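Local atomic coordinates of divalent-cation tolerance protein CutA (Pyrococcus horikoshii, PDB entry 1UKU), a protein that binds copper at the interface between two trimers and is involved in resistance toward heavy metals. Residues 6-11 / 51-56. Numbering follows the deposited sequence.
Sequences TTFPDW and VGAILK
V51 lays both methyls on one face of the W11 indole. Its CG2 stands 3.5 Å from the centroid of the five-membered ring and only 6° off the ring normal, a CH-pi contact over the face, while CG1, anti to the backbone N (chi1 176°), lies over the six-membered ring on the same face and comes within 4.1 Å of W11 CZ3. After strand 2-8, P9 and D10 lead the chain past V51, D10 C lying against its CG2, into helix 11-23, and the indole and the valine side chain cross at about a right angle. On the same face of the sheet as V51, F8 meets A53 differently: its ring presents an edge, and CE2 lies 3.7 Å from A53 CB, close to the ring plane. The benzyl group reaches there with CG beside the backbone N and anti to the carbonyl carbon (chi1 -64°).

The strands behind these side chains run antiparallel. T6 with A53 and F8 with V51 each exchange two N-H...O hydrogen bonds, among them A53 N to T6 O at 2.9 Å and V51 N to F8 O at 2.8 Å. The intervening non-hydrogen-bonded pair, T7 and G52, brings the two CA atoms to 4.3 Å, and V51 O takes both F8 N and the CA-H of T7. W11 NE1 is hydrogen-bonded to E34 OE1, and R36 of a second subunit makes a cation-pi contact with the indole.

The pair forms the middle of the four-stranded sheet of this GlnB-like fold: strand 29-41 flanks strand 44-57, strand 81-84 flanks strand 2-8, and F8 and V51 pack on A14 of helix 11-23.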
# COMPACT_ATOMS: atom_id res chain seq x y z
N THR A 6 6.80 2.92 -6.36
CA THR A 6 7.40 4.14 -6.87
C THR A 6 6.28 5.08 -7.28
O THR A 6 5.12 4.70 -7.32
CB THR A 6 8.38 3.81 -8.02
OG1 THR A 6 9.11 5.01 -8.36
CG2 THR A 6 7.71 3.32 -9.27
N THR A 7 6.61 6.34 -7.50
CA THR A 7 5.62 7.31 -7.90
C THR A 7 6.09 8.01 -9.13
O THR A 7 7.28 8.11 -9.38
CB THR A 7 5.31 8.33 -6.81
OG1 THR A 7 6.40 9.27 -6.68
CG2 THR A 7 5.12 7.68 -5.47
N PHE A 8 5.12 8.48 -9.90
CA PHE A 8 5.36 9.14 -11.20
C PHE A 8 4.58 10.44 -11.29
O PHE A 8 3.55 10.59 -10.65
CB PHE A 8 4.91 8.25 -12.37
CG PHE A 8 5.67 6.96 -12.51
CD1 PHE A 8 6.88 6.94 -13.17
CD2 PHE A 8 5.18 5.76 -11.95
CE1 PHE A 8 7.58 5.77 -13.31
CE2 PHE A 8 5.91 4.57 -12.11
CZ PHE A 8 7.12 4.59 -12.77
N PRO A 9 5.06 11.40 -12.08
CA PRO A 9 4.38 12.68 -12.19
C PRO A 9 3.06 12.65 -12.96
O PRO A 9 2.24 13.54 -12.71
CB PRO A 9 5.44 13.56 -12.85
CG PRO A 9 6.21 12.60 -13.65
CD PRO A 9 6.37 11.41 -12.74
N ASP A 10 2.82 11.68 -13.84
CA ASP A 10 1.45 11.43 -14.32
C ASP A 10 1.42 10.09 -15.04
O ASP A 10 2.35 9.27 -14.93
CB ASP A 10 0.90 12.54 -15.25
CG ASP A 10 -0.67 12.58 -15.29
OD1 ASP A 10 -1.28 12.98 -14.27
OD2 ASP A 10 -1.36 12.28 -16.31
N TRP A 11 0.31 9.87 -15.74
CA TRP A 11 -0.04 8.60 -16.28
C TRP A 11 0.82 8.21 -17.45
O TRP A 11 1.10 7.01 -17.62
CB TRP A 11 -1.52 8.65 -16.72
CG TRP A 11 -2.47 8.51 -15.59
CD1 TRP A 11 -3.11 9.50 -14.94
CD2 TRP A 11 -2.81 7.30 -14.92
NE1 TRP A 11 -3.88 8.98 -13.92
CE2 TRP A 11 -3.68 7.62 -13.89
CE3 TRP A 11 -2.45 5.95 -15.12
CZ2 TRP A 11 -4.22 6.64 -13.04
CZ3 TRP A 11 -2.99 5.00 -14.30
CH2 TRP A 11 -3.85 5.34 -13.28
N VAL A 51 0.99 9.71 -9.95
CA VAL A 51 0.46 8.35 -10.09
C VAL A 51 1.38 7.41 -9.34
O VAL A 51 2.58 7.33 -9.67
CB VAL A 51 0.31 7.96 -11.58
CG1 VAL A 51 -0.15 6.50 -11.72
CG2 VAL A 51 -0.70 8.91 -12.22
N GLY A 52 0.87 6.74 -8.32
CA GLY A 52 1.65 5.74 -7.62
C GLY A 52 1.56 4.40 -8.31
O GLY A 52 0.52 4.10 -8.90
N ALA A 53 2.61 3.60 -8.22
CA ALA A 53 2.71 2.31 -8.89
C ALA A 53 3.19 1.25 -7.92
O ALA A 53 4.25 1.39 -7.30
CB ALA A 53 3.66 2.39 -10.06
N ILE A 54 2.38 0.23 -7.79
CA ILE A 54 2.67 -0.95 -7.01
C ILE A 54 3.07 -2.05 -8.00
O ILE A 54 2.25 -2.52 -8.79
CB ILE A 54 1.43 -1.38 -6.19
CG1 ILE A 54 1.01 -0.29 -5.20
CG2 ILE A 54 1.74 -2.67 -5.41
CD1 ILE A 54 -0.47 -0.35 -4.78
N LEU A 55 4.32 -2.46 -7.94
CA LEU A 55 4.89 -3.47 -8.82
C LEU A 55 5.12 -4.77 -8.09
O LEU A 55 5.48 -4.76 -6.93
CB LEU A 55 6.22 -2.99 -9.41
CG LEU A 55 6.30 -1.52 -9.86
CD1 LEU A 55 7.66 -1.19 -10.35
CD2 LEU A 55 5.25 -1.24 -10.95
N LYS A 56 4.91 -5.89 -8.77
CA LYS A 56 5.04 -7.22 -8.15
C LYS A 56 6.08 -8.00 -8.92
O LYS A 56 6.00 -8.12 -10.14
CB LYS A 56 3.69 -7.93 -8.11
CG LYS A 56 2.57 -7.07 -7.45
CD LYS A 56 1.14 -7.59 -7.64
CE LYS A 56 0.12 -6.50 -8.12
NZ LYS A 56 0.02 -6.22 -9.65